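Local structure of putative transcriptional regulator MarR (Geobacillus stearothermophilus, 2RDP) at residues E33-T36 with T41-Q44; P43-L48 with E111-K116; D75-M80 with V86-D91; L48-E53 with S63-L68. The protein probably binds DNA as a dimeric transcriptional regulator of the MarR family, through a winged-helix motif in each subunit. All coordinates share one frame; numbering follows the deposited sequence.

Interaction 1 (E33-T36 with T41-Q44); sequences EILT and TPPQ. With NA (sodium ion), chain B.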
loop_
_atom_site.group_PDB
_atom_site.type_symbol
_atom_site.label_atom_id
_atom_site.label_comp_id
_atom_site.label_asym_id
_atom_site.label_seq_id
_atom_site.Cartn_x
_atom_site.Cartn_y
_atom_site.Cartn_z
ATOM N N GLU A 33 -4.708 -0.964 11.578
ATOM C CA GLU A 33 -5.095 -0.564 12.888
ATOM C C GLU A 33 -6.597 -0.327 12.935
ATOM O O GLU A 33 -7.267 -0.798 13.843
ATOM C CB GLU A 33 -4.323 0.694 13.276
ATOM C CG GLU A 33 -2.893 0.343 13.612
ATOM C CD GLU A 33 -1.958 1.520 13.855
ATOM O OE1 GLU A 33 -2.376 2.699 13.687
ATOM O OE2 GLU A 33 -0.772 1.244 14.194
ATOM N N ILE A 34 -7.123 0.377 11.938
ATOM C CA ILE A 34 -8.554 0.641 11.858
ATOM C C ILE A 34 -9.342 -0.667 11.780
ATOM O O ILE A 34 -10.359 -0.804 12.402
ATOM C CB ILE A 34 -8.884 1.606 10.648
ATOM C CG1 ILE A 34 -8.526 3.046 11.020
ATOM C CG2 ILE A 34 -10.336 1.480 10.186
ATOM C CD1 ILE A 34 -8.396 3.951 9.792
ATOM N N LEU A 35 -8.856 -1.628 11.001
ATOM C CA LEU A 35 -9.592 -2.874 10.818
ATOM C C LEU A 35 -9.547 -3.810 11.992
ATOM O O LEU A 35 -10.309 -4.783 12.011
ATOM C CB LEU A 35 -9.158 -3.606 9.581
ATOM C CG LEU A 35 -9.739 -3.181 8.242
ATOM C CD1 LEU A 35 -9.074 -4.136 7.240
ATOM C CD2 LEU A 35 -11.224 -3.294 8.162
ATOM N N THR A 36 -8.691 -3.543 12.983
ATOM C CA THR A 36 -8.736 -4.336 14.201
ATOM C C THR A 36 -10.076 -4.217 14.929
ATOM O O THR A 36 -10.422 -5.091 15.704
ATOM C CB THR A 36 -7.566 -4.050 15.185
ATOM O OG1 THR A 36 -7.594 -2.688 15.616
ATOM C CG2 THR A 36 -6.231 -4.361 14.554
ATOM N N THR A 41 -11.236 -8.874 7.284
ATOM C CA THR A 41 -9.799 -8.855 7.106
ATOM C C THR A 41 -9.453 -7.841 6.005
ATOM O O THR A 41 -10.357 -7.358 5.302
ATOM C CB THR A 41 -9.249 -10.277 6.780
ATOM O OG1 THR A 41 -9.652 -10.673 5.464
ATOM C CG2 THR A 41 -9.779 -11.279 7.786
ATOM N N PRO A 42 -8.152 -7.495 5.842
ATOM C CA PRO A 42 -7.791 -6.568 4.765
ATOM C C PRO A 42 -8.235 -6.937 3.338
ATOM O O PRO A 42 -8.714 -6.053 2.635
ATOM C CB PRO A 42 -6.268 -6.480 4.866
ATOM C CG PRO A 42 -5.978 -6.818 6.237
ATOM C CD PRO A 42 -6.977 -7.857 6.651
ATOM N N PRO A 43 -8.063 -8.207 2.893
ATOM C CA PRO A 43 -8.564 -8.511 1.527
ATOM C C PRO A 43 -10.111 -8.510 1.408
ATOM O O PRO A 43 -10.639 -8.246 0.307
ATOM C CB PRO A 43 -7.983 -9.890 1.219
ATOM C CG PRO A 43 -7.057 -10.203 2.331
ATOM C CD PRO A 43 -7.440 -9.387 3.516
ATOM N N GLN A 44 -10.820 -8.767 2.514
ATOM C CA GLN A 44 -12.258 -8.620 2.525
ATOM C C GLN A 44 -12.651 -7.140 2.423
ATOM O O GLN A 44 -13.542 -6.789 1.644
ATOM C CB GLN A 44 -12.890 -9.300 3.740
ATOM C CG GLN A 44 -12.709 -10.809 3.747
ATOM C CD GLN A 44 -13.090 -11.439 5.098
ATOM O OE1 GLN A 44 -13.306 -10.751 6.085
ATOM N NE2 GLN A 44 -13.177 -12.757 5.127
HETATM NA NA NA B . -10.332 -7.324 11.724
#
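Leu35, near the end of helix 10-35, packs against Thr41 and Pro42, where helix 42-54 starts; the contact closes the short loop that leads into the winged-helix part of this MarR-family protein. Apolar packing is slight and rests on one methyl group. CD1 of Leu35 sits over the first turn of the helix, 3.7 Å from CA of Pro42, at the backbone side of the ring, and 4.2 Å from CG. The same methyl lies 3.9 Å from C of Thr41, while CD2 of Leu35 turns to Val113 on helix 104-124. A sodium ion sits at the connecting loop: it takes O of Leu35 at 2.6 Å, with the carbonyl oxygens of Tyr38 and Ile40 as its other protein ligands, and so holds the loop to the helix end. Polar bonds stay within each segment. O of Glu33 receives both N and OG1 of Thr36, the hydroxyl lying in the carbonyl plane. Thr41 is the N-cap of helix 42-54, and the side chain of Gln44 folds back to it: N of Thr41 donates to OE1 of Gln44 at 3.0 Å, from 46° above the amide carbonyl plane.

Interaction 2 (P43-L48 with E111-K116); sequences PQFVAL and EEVIEK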
loop_
_atom_site.group_PDB
_atom_site.type_symbol
_atom_site.label_atom_id
_atom_site.label_comp_id
_atom_site.label_asym_id
_atom_site.label_seq_id
_atom_site.Cartn_x
_atom_site.Cartn_y
_atom_site.Cartn_z
ATOM N N PRO A 43 -8.063 -8.207 2.893
ATOM C CA PRO A 43 -8.564 -8.511 1.527
ATOM C C PRO A 43 -10.111 -8.510 1.408
ATOM O O PRO A 43 -10.639 -8.246 0.307
ATOM C CB PRO A 43 -7.983 -9.890 1.219
ATOM C CG PRO A 43 -7.057 -10.203 2.331
ATOM C CD PRO A 43 -7.440 -9.387 3.516
ATOM N N GLN A 44 -10.820 -8.767 2.514
ATOM C CA GLN A 44 -12.258 -8.620 2.525
ATOM C C GLN A 44 -12.651 -7.140 2.423
ATOM O O GLN A 44 -13.542 -6.789 1.644
ATOM C CB GLN A 44 -12.890 -9.300 3.740
ATOM C CG GLN A 44 -12.709 -10.809 3.747
ATOM C CD GLN A 44 -13.090 -11.439 5.098
ATOM O OE1 GLN A 44 -13.306 -10.751 6.085
ATOM N NE2 GLN A 44 -13.177 -12.757 5.127
ATOM N N PHE A 45 -11.970 -6.264 3.170
ATOM C CA PHE A 45 -12.103 -4.822 2.928
ATOM C C PHE A 45 -11.975 -4.456 1.425
ATOM O O PHE A 45 -12.897 -3.862 0.845
ATOM C CB PHE A 45 -11.162 -3.990 3.820
ATOM C CG PHE A 45 -11.184 -2.528 3.489
ATOM C CD1 PHE A 45 -12.222 -1.717 3.929
ATOM C CD2 PHE A 45 -10.197 -1.976 2.674
ATOM C CE1 PHE A 45 -12.278 -0.372 3.579
ATOM C CE2 PHE A 45 -10.229 -0.604 2.336
ATOM C CZ PHE A 45 -11.287 0.189 2.810
ATOM N N VAL A 46 -10.873 -4.848 0.784
ATOM C CA VAL A 46 -10.676 -4.540 -0.638
ATOM C C VAL A 46 -11.832 -5.070 -1.505
ATOM O O VAL A 46 -12.382 -4.340 -2.340
ATOM C CB VAL A 46 -9.319 -5.067 -1.142
ATOM C CG1 VAL A 46 -9.146 -4.823 -2.632
ATOM C CG2 VAL A 46 -8.147 -4.402 -0.350
ATOM N N ALA A 47 -12.195 -6.349 -1.299
ATOM C CA ALA A 47 -13.263 -6.977 -2.052
ATOM C C ALA A 47 -14.579 -6.202 -1.898
ATOM O O ALA A 47 -15.224 -5.862 -2.902
ATOM C CB ALA A 47 -13.427 -8.439 -1.624
ATOM N N LEU A 48 -14.968 -5.937 -0.648
ATOM C CA LEU A 48 -16.200 -5.217 -0.311
ATOM C C LEU A 48 -16.258 -3.792 -0.864
ATOM O O LEU A 48 -17.283 -3.366 -1.393
ATOM C CB LEU A 48 -16.418 -5.205 1.201
ATOM C CG LEU A 48 -16.710 -6.544 1.903
ATOM C CD1 LEU A 48 -16.635 -6.385 3.403
ATOM C CD2 LEU A 48 -18.043 -7.102 1.496
ATOM N N GLU A 111 -18.820 0.813 4.895
ATOM C CA GLU A 111 -19.150 2.218 5.039
ATOM C C GLU A 111 -18.613 2.788 6.349
ATOM O O GLU A 111 -18.213 3.953 6.423
ATOM C CB GLU A 111 -20.663 2.383 5.010
ATOM C CG GLU A 111 -21.261 2.074 3.643
ATOM C CD GLU A 111 -22.666 2.653 3.467
ATOM O OE1 GLU A 111 -23.557 2.481 4.365
ATOM O OE2 GLU A 111 -22.849 3.290 2.397
ATOM N N GLU A 112 -18.638 1.957 7.382
ATOM C CA GLU A 112 -18.124 2.331 8.668
ATOM C C GLU A 112 -16.602 2.392 8.669
ATOM O O GLU A 112 -16.026 3.284 9.273
ATOM C CB GLU A 112 -18.617 1.328 9.689
ATOM C CG GLU A 112 -18.471 1.791 11.101
ATOM C CD GLU A 112 -19.247 0.952 12.084
ATOM O OE1 GLU A 112 -19.931 -0.042 11.684
ATOM O OE2 GLU A 112 -19.157 1.312 13.282
ATOM N N VAL A 113 -15.944 1.457 7.985
ATOM C CA VAL A 113 -14.477 1.466 7.918
ATOM C C VAL A 113 -14.003 2.686 7.121
ATOM O O VAL A 113 -13.103 3.391 7.532
ATOM C CB VAL A 113 -13.893 0.148 7.323
ATOM C CG1 VAL A 113 -12.376 0.273 7.061
ATOM C CG2 VAL A 113 -14.202 -1.037 8.220
ATOM N N ILE A 114 -14.641 2.943 5.992
ATOM C CA ILE A 114 -14.320 4.099 5.177
ATOM C C ILE A 114 -14.500 5.439 5.904
ATOM O O ILE A 114 -13.675 6.332 5.772
ATOM C CB ILE A 114 -15.066 4.061 3.830
ATOM C CG1 ILE A 114 -14.348 3.065 2.896
ATOM C CG2 ILE A 114 -15.112 5.466 3.208
ATOM C CD1 ILE A 114 -15.155 2.708 1.667
ATOM N N GLU A 115 -15.544 5.549 6.703
ATOM C CA GLU A 115 -15.808 6.760 7.483
ATOM C C GLU A 115 -14.715 6.997 8.546
ATOM O O GLU A 115 -14.261 8.122 8.760
ATOM C CB GLU A 115 -17.180 6.664 8.110
ATOM C CG GLU A 115 -17.472 7.769 9.113
ATOM C CD GLU A 115 -18.966 7.877 9.415
ATOM O OE1 GLU A 115 -19.729 6.938 9.025
ATOM O OE2 GLU A 115 -19.381 8.899 10.029
ATOM N N LYS A 116 -14.267 5.913 9.163
ATOM C CA LYS A 116 -13.175 5.942 10.115
ATOM C C LYS A 116 -11.847 6.308 9.430
ATOM O O LYS A 116 -11.046 7.038 10.005
ATOM C CB LYS A 116 -13.134 4.583 10.842
ATOM C CG LYS A 116 -12.026 4.416 11.863
ATOM C CD LYS A 116 -12.270 5.134 13.198
ATOM C CE LYS A 116 -10.938 5.638 13.835
ATOM N NZ LYS A 116 -10.380 6.901 13.183
#
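Phe45 and Val113 mark the nearest approach of two helical segments, 43-48 on helix 42-54 and 111-116 on helix 104-124, with their CA atoms 8.4 Å apart. The contact joins the winged-helix part to the long helix that follows the wing in the chain. Both segments are helical throughout, and their backbone bonds stay within each helix, as from N of Ala47 to O of Pro43 and from N of Glu115 to O of Glu111. The space between the backbones is bridged by three side chains. The CB atoms of Phe45 and Val113 both point at the opposing helix. With CG anti to the backbone N (chi1 174°), the phenyl group of Phe45 reaches out to helix 104-124 and leads with one side, CD1 and CE1. CE1 comes to 3.5 Å from CG1 of Val113 and CD1 to 3.7 Å from the same methyl, which approaches the ring obliquely. Ile114 arrives differently: its CG1 lies at the ring edge, near the ring plane, 4.1 Å from CE1, and the two side chains run at about a right angle. CE1 thus touches both a valine methyl and an isoleucine methylene, which come at it from directions about a right angle apart. Leu35 and Ile40 also pack on Phe45, and Arg21 of the second subunit lies against both Phe45 and Ile114, so this part of the core borders the dimer partner. Across the two segments the contact is purely apolar, and the fit depends on the shapes of the phenyl ring and the branched aliphatic groups.

Interaction 3 (D75-M80 with V86-D91); sequences DLVDRM and VARVRD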
loop_
_atom_site.group_PDB
_atom_site.type_symbol
_atom_site.label_atom_id
_atom_site.label_comp_id
_atom_site.label_asym_id
_atom_site.label_seq_id
_atom_site.Cartn_x
_atom_site.Cartn_y
_atom_site.Cartn_z
ATOM N N ASP A 75 -12.038 -18.467 -2.945
ATOM C CA ASP A 75 -11.922 -18.761 -1.506
ATOM C C ASP A 75 -12.327 -17.560 -0.658
ATOM O O ASP A 75 -12.967 -17.706 0.370
ATOM C CB ASP A 75 -10.499 -19.173 -1.133
ATOM C CG ASP A 75 -10.068 -20.533 -1.762
ATOM O OD1 ASP A 75 -10.924 -21.304 -2.274
ATOM O OD2 ASP A 75 -8.842 -20.825 -1.733
ATOM N N LEU A 76 -11.946 -16.368 -1.090
ATOM C CA LEU A 76 -12.294 -15.130 -0.392
ATOM C C LEU A 76 -13.808 -14.868 -0.427
ATOM O O LEU A 76 -14.435 -14.613 0.608
ATOM C CB LEU A 76 -11.507 -13.975 -1.007
ATOM C CG LEU A 76 -11.690 -12.566 -0.429
ATOM C CD1 LEU A 76 -11.055 -12.457 0.931
ATOM C CD2 LEU A 76 -11.003 -11.618 -1.382
ATOM N N VAL A 77 -14.378 -14.938 -1.629
ATOM C CA VAL A 77 -15.802 -14.808 -1.819
ATOM C C VAL A 77 -16.538 -15.872 -0.986
ATOM O O VAL A 77 -17.445 -15.536 -0.243
ATOM C CB VAL A 77 -16.170 -14.831 -3.311
ATOM C CG1 VAL A 77 -17.707 -14.922 -3.524
ATOM C CG2 VAL A 77 -15.609 -13.585 -3.982
ATOM N N ASP A 78 -16.108 -17.128 -1.070
ATOM C CA ASP A 78 -16.652 -18.199 -0.223
ATOM C C ASP A 78 -16.691 -17.833 1.275
ATOM O O ASP A 78 -17.734 -18.030 1.891
ATOM C CB ASP A 78 -15.889 -19.524 -0.415
ATOM C CG ASP A 78 -16.125 -20.176 -1.793
ATOM O OD1 ASP A 78 -17.000 -19.694 -2.551
ATOM O OD2 ASP A 78 -15.409 -21.181 -2.117
ATOM N N ARG A 79 -15.580 -17.323 1.851
ATOM C CA ARG A 79 -15.558 -16.887 3.278
ATOM C C ARG A 79 -16.602 -15.805 3.529
ATOM O O ARG A 79 -17.370 -15.899 4.487
ATOM C CB ARG A 79 -14.185 -16.329 3.731
ATOM C CG ARG A 79 -13.298 -17.233 4.619
ATOM C CD ARG A 79 -13.474 -17.035 6.144
ATOM N NE ARG A 79 -13.537 -18.341 6.843
ATOM C CZ ARG A 79 -14.571 -18.807 7.580
ATOM N NH1 ARG A 79 -14.499 -20.018 8.137
ATOM N NH2 ARG A 79 -15.670 -18.072 7.789
HETATM N N MSE A 80 -16.638 -14.787 2.670
HETATM C CA MSE A 80 -17.547 -13.670 2.874
HETATM C C MSE A 80 -18.990 -14.056 2.723
HETATM O O MSE A 80 -19.845 -13.538 3.424
HETATM C CB MSE A 80 -17.225 -12.542 1.930
HETATM C CG MSE A 80 -15.868 -11.949 2.189
HETATM SE SE MSE A 80 -15.483 -10.501 0.947
HETATM C CE MSE A 80 -15.312 -11.449 -0.731
ATOM N N VAL A 86 -21.761 -11.072 1.629
ATOM C CA VAL A 86 -22.101 -11.030 0.193
ATOM C C VAL A 86 -22.973 -12.232 -0.145
ATOM O O VAL A 86 -22.968 -13.225 0.578
ATOM C CB VAL A 86 -20.806 -11.044 -0.765
ATOM C CG1 VAL A 86 -19.775 -9.983 -0.351
ATOM C CG2 VAL A 86 -20.154 -12.411 -0.829
ATOM N N ALA A 87 -23.710 -12.140 -1.245
ATOM C CA ALA A 87 -24.442 -13.282 -1.790
ATOM C C ALA A 87 -24.011 -13.478 -3.236
ATOM O O ALA A 87 -23.521 -12.547 -3.878
ATOM C CB ALA A 87 -25.957 -13.051 -1.715
ATOM N N ARG A 88 -24.164 -14.697 -3.731
ATOM C CA ARG A 88 -23.992 -14.987 -5.154
ATOM C C ARG A 88 -25.341 -14.903 -5.863
ATOM O O ARG A 88 -26.329 -15.449 -5.388
ATOM C CB ARG A 88 -23.402 -16.380 -5.326
ATOM C CG ARG A 88 -21.918 -16.455 -5.060
ATOM C CD ARG A 88 -21.463 -17.878 -5.220
ATOM N NE ARG A 88 -20.045 -17.966 -5.601
ATOM C CZ ARG A 88 -19.050 -18.252 -4.765
ATOM N NH1 ARG A 88 -17.810 -18.332 -5.226
ATOM N NH2 ARG A 88 -19.293 -18.458 -3.471
ATOM N N VAL A 89 -25.392 -14.192 -6.981
ATOM C CA VAL A 89 -26.659 -13.943 -7.662
ATOM C C VAL A 89 -26.495 -14.182 -9.142
ATOM O O VAL A 89 -25.738 -13.469 -9.802
ATOM C CB VAL A 89 -27.159 -12.465 -7.456
ATOM C CG1 VAL A 89 -28.492 -12.242 -8.198
ATOM C CG2 VAL A 89 -27.332 -12.139 -5.985
ATOM N N ARG A 90 -27.212 -15.162 -9.677
ATOM C CA ARG A 90 -27.148 -15.396 -11.112
ATOM C C ARG A 90 -28.041 -14.454 -11.897
ATOM O O ARG A 90 -29.025 -13.948 -11.368
ATOM C CB ARG A 90 -27.440 -16.853 -11.478
ATOM C CG ARG A 90 -28.744 -17.420 -10.981
ATOM C CD ARG A 90 -28.936 -18.812 -11.568
ATOM N NE ARG A 90 -27.684 -19.575 -11.518
ATOM C CZ ARG A 90 -27.456 -20.598 -10.697
ATOM N NH1 ARG A 90 -26.279 -21.212 -10.734
ATOM N NH2 ARG A 90 -28.405 -21.017 -9.850
ATOM N N ASP A 91 -27.677 -14.211 -13.155
ATOM C CA ASP A 91 -28.547 -13.488 -14.082
ATOM C C ASP A 91 -29.884 -14.197 -14.274
ATOM O O ASP A 91 -29.972 -15.436 -14.206
ATOM C CB ASP A 91 -27.883 -13.324 -15.452
ATOM C CG ASP A 91 -27.288 -11.946 -15.648
ATOM O OD1 ASP A 91 -27.947 -10.929 -15.310
ATOM O OD2 ASP A 91 -26.152 -11.874 -16.153
#
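Arg88, on the first strand of the wing, reaches across to Val77 and Asp78 on helix 70-82, the probable recognition helix of the winged-helix motif. Helix and strand segments run at 114° to each other, with axes 8.2 Å apart at closest approach. The Arg88 chain, extended from CG to NE, brings its guanidinium alongside the helix, where two neighbours meet it from different directions. CG1 of Val77 lies over one face, 3.6 Å above the plane and offset toward the rim. Asp78 comes to the edge with a single oxygen: NH2 of Arg88 donates to OD1 of Asp78 at 2.8 Å, meeting the oxygen nearly in line with its C-O bond, and NH1 adds a weak bond to the same atom. The carboxylate and guanidinium planes stand 52° apart, so this is a twisted salt bridge held by one oxygen. Glu81 gives NH2 of Arg88 a second carboxylate partner. A leucine in place of Arg88 would probably leave Asp78 without its charged mate on the wing and Glu81 without this partner. Nearer the turn, Val86 points at the helix and replaces charge with packing. Its first torsion (chi1 -50°) sets CG2 between the backbone N and the carbonyl carbon; this methyl is 4.4 Å from CG1 of Val77 and 4.0 Å from CB of selenomethionine Met80.

Interaction 4 (L48-E53 with S63-L68); sequences LQWLLE and SNKMYL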
loop_
_atom_site.group_PDB
_atom_site.type_symbol
_atom_site.label_atom_id
_atom_site.label_comp_id
_atom_site.label_asym_id
_atom_site.label_seq_id
_atom_site.Cartn_x
_atom_site.Cartn_y
_atom_site.Cartn_z
ATOM N N LEU A 48 -14.968 -5.937 -0.648
ATOM C CA LEU A 48 -16.200 -5.217 -0.311
ATOM C C LEU A 48 -16.258 -3.792 -0.864
ATOM O O LEU A 48 -17.283 -3.366 -1.393
ATOM C CB LEU A 48 -16.418 -5.205 1.201
ATOM C CG LEU A 48 -16.710 -6.544 1.903
ATOM C CD1 LEU A 48 -16.635 -6.385 3.403
ATOM C CD2 LEU A 48 -18.043 -7.102 1.496
ATOM N N GLN A 49 -15.170 -3.053 -0.716
ATOM C CA GLN A 49 -15.051 -1.733 -1.299
ATOM C C GLN A 49 -15.216 -1.747 -2.843
ATOM O O GLN A 49 -15.810 -0.842 -3.389
ATOM C CB GLN A 49 -13.723 -1.113 -0.840
ATOM C CG GLN A 49 -13.173 0.023 -1.725
ATOM C CD GLN A 49 -12.046 -0.392 -2.706
ATOM O OE1 GLN A 49 -11.198 -1.236 -2.381
ATOM N NE2 GLN A 49 -12.034 0.237 -3.907
ATOM N N TRP A 50 -14.708 -2.773 -3.537
ATOM C CA TRP A 50 -14.907 -2.899 -4.993
ATOM C C TRP A 50 -16.381 -3.102 -5.338
ATOM O O TRP A 50 -16.883 -2.522 -6.287
ATOM C CB TRP A 50 -14.065 -4.045 -5.606
ATOM C CG TRP A 50 -12.659 -3.673 -5.900
ATOM C CD1 TRP A 50 -11.524 -4.235 -5.372
ATOM C CD2 TRP A 50 -12.216 -2.628 -6.768
ATOM N NE1 TRP A 50 -10.409 -3.613 -5.858
ATOM C CE2 TRP A 50 -10.799 -2.617 -6.717
ATOM C CE3 TRP A 50 -12.878 -1.690 -7.589
ATOM C CZ2 TRP A 50 -10.024 -1.695 -7.455
ATOM C CZ3 TRP A 50 -12.109 -0.785 -8.331
ATOM C CH2 TRP A 50 -10.695 -0.803 -8.264
ATOM N N LEU A 51 -17.069 -3.928 -4.566
ATOM C CA LEU A 51 -18.491 -4.156 -4.757
ATOM C C LEU A 51 -19.326 -2.911 -4.450
ATOM O O LEU A 51 -20.307 -2.627 -5.141
ATOM C CB LEU A 51 -18.952 -5.324 -3.882
ATOM C CG LEU A 51 -18.446 -6.717 -4.278
ATOM C CD1 LEU A 51 -18.694 -7.684 -3.147
ATOM C CD2 LEU A 51 -19.101 -7.177 -5.560
ATOM N N LEU A 52 -18.952 -2.184 -3.400
ATOM C CA LEU A 52 -19.607 -0.921 -3.073
ATOM C C LEU A 52 -19.437 0.074 -4.232
ATOM O O LEU A 52 -20.410 0.683 -4.680
ATOM C CB LEU A 52 -19.054 -0.324 -1.765
ATOM C CG LEU A 52 -19.673 0.964 -1.181
ATOM C CD1 LEU A 52 -21.044 0.701 -0.624
ATOM C CD2 LEU A 52 -18.766 1.586 -0.111
ATOM N N GLU A 53 -18.216 0.175 -4.740
ATOM C CA GLU A 53 -17.875 1.171 -5.744
ATOM C C GLU A 53 -18.298 0.809 -7.179
ATOM O O GLU A 53 -18.600 1.700 -7.982
ATOM C CB GLU A 53 -16.384 1.516 -5.635
ATOM C CG GLU A 53 -16.069 2.349 -4.373
ATOM C CD GLU A 53 -14.598 2.377 -4.031
ATOM O OE1 GLU A 53 -13.803 1.777 -4.788
ATOM O OE2 GLU A 53 -14.233 2.991 -3.001
ATOM N N SER A 63 -11.583 -10.525 -9.356
ATOM C CA SER A 63 -10.186 -10.931 -9.279
ATOM C C SER A 63 -9.292 -10.056 -10.164
ATOM O O SER A 63 -8.156 -9.789 -9.799
ATOM C CB SER A 63 -10.034 -12.423 -9.630
ATOM O OG SER A 63 -10.299 -12.577 -10.990
ATOM N N ASN A 64 -9.798 -9.624 -11.321
ATOM C CA ASN A 64 -9.051 -8.674 -12.182
ATOM C C ASN A 64 -8.813 -7.305 -11.553
ATOM O O ASN A 64 -7.774 -6.682 -11.806
ATOM C CB ASN A 64 -9.701 -8.525 -13.566
ATOM C CG ASN A 64 -9.415 -9.726 -14.478
ATOM O OD1 ASN A 64 -8.449 -10.456 -14.257
ATOM N ND2 ASN A 64 -10.251 -9.931 -15.502
ATOM N N LYS A 65 -9.780 -6.863 -10.741
ATOM C CA LYS A 65 -9.684 -5.634 -9.953
ATOM C C LYS A 65 -8.700 -5.717 -8.816
ATOM O O LYS A 65 -8.075 -4.738 -8.473
ATOM C CB LYS A 65 -11.072 -5.189 -9.480
ATOM C CG LYS A 65 -11.776 -4.530 -10.657
ATOM C CD LYS A 65 -13.138 -3.989 -10.370
ATOM C CE LYS A 65 -13.731 -3.405 -11.679
ATOM N NZ LYS A 65 -12.851 -2.344 -12.295
HETATM N N MSE A 66 -8.523 -6.910 -8.267
HETATM C CA MSE A 66 -7.696 -7.108 -7.086
HETATM C C MSE A 66 -6.368 -7.702 -7.417
HETATM O O MSE A 66 -5.524 -7.844 -6.522
HETATM C CB MSE A 66 -8.406 -8.046 -6.124
HETATM C CG MSE A 66 -9.639 -7.447 -5.557
HETATM SE SE MSE A 66 -10.483 -8.590 -4.229
HETATM C CE MSE A 66 -9.110 -8.639 -2.798
ATOM N N TYR A 67 -6.178 -8.033 -8.704
ATOM C CA TYR A 67 -4.942 -8.613 -9.220
ATOM C C TYR A 67 -4.630 -9.976 -8.589
ATOM O O TYR A 67 -3.468 -10.288 -8.354
ATOM C CB TYR A 67 -3.760 -7.639 -9.067
ATOM C CG TYR A 67 -3.975 -6.363 -9.862
ATOM C CD1 TYR A 67 -3.885 -6.381 -11.268
ATOM C CD2 TYR A 67 -4.276 -5.154 -9.228
ATOM C CE1 TYR A 67 -4.105 -5.229 -12.009
ATOM C CE2 TYR A 67 -4.499 -4.001 -9.962
ATOM C CZ TYR A 67 -4.415 -4.050 -11.341
ATOM O OH TYR A 67 -4.619 -2.920 -12.105
ATOM N N LEU A 68 -5.682 -10.770 -8.341
ATOM C CA LEU A 68 -5.562 -12.113 -7.766
ATOM C C LEU A 68 -5.860 -13.163 -8.812
ATOM O O LEU A 68 -6.560 -12.848 -9.769
ATOM C CB LEU A 68 -6.530 -12.281 -6.584
ATOM C CG LEU A 68 -6.292 -11.309 -5.428
ATOM C CD1 LEU A 68 -7.406 -11.480 -4.415
ATOM C CD2 LEU A 68 -4.878 -11.537 -4.787
HETATM O O HOH W 1 -7.518 -3.608 -5.381
#
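Trp50 and Lys65 bury most of the surface where helix 42-54 meets helix 59-66, two helices of the winged-helix domain. The aliphatic part of Lys65 lies across one indole face. Its CB stands 3.9 Å from the centroid of the five-membered ring, 13° off the normal, a CH-pi contact; farther along, CD is 3.6 Å from CE3 of Trp50, above the rim of the six-membered ring. With CG anti to the carbonyl carbon (chi1 -78°) and the chain straight as far as CE, the lysine can follow both rings before it bends at the ammonium end. NE2 of Gln49 lies over the opposite face, 4.0 Å above the plane. Selenomethionine Met66 adds a smaller contact, its CG placed obliquely 3.7 Å from CD1 of Trp50. At the indole edge a water in the ring plane accepts from NE1 at 2.9 Å and donates weakly to O of Lys65. On the dimer side, the ring of Tyr22 of the second subunit meets Trp50. An alanine at Trp50 would probably leave the Lys65 methylenes without their flat support and the water without its N-H donor. The chemistry is mixed: the indole faces use hydrocarbon and amide neighbours, whereas the N-H is satisfied by solvent, as suits a contact at the protein surface.

Overall arrangement
Helix 42-54 takes part in interactions 1, 2 and 4, presenting its start to helix 10-35, its next turn to helix 104-124 and its later turns to helix 59-66. Interactions 2 and 3 are buried, interaction 1 is partly so, and interaction 4 lies at the surface. Interaction 2 is wholly apolar; interaction 3, about 17 Å away between centres, combines apolar packing with a salt bridge. Interaction 1 brings in a sodium ion and interaction 4 a water. Interactions 2 and 4 also touch the second subunit. Interaction 3 reaches interaction 4 through Val86, which packs on Leu48 and Leu51, joining the wing to the helical body.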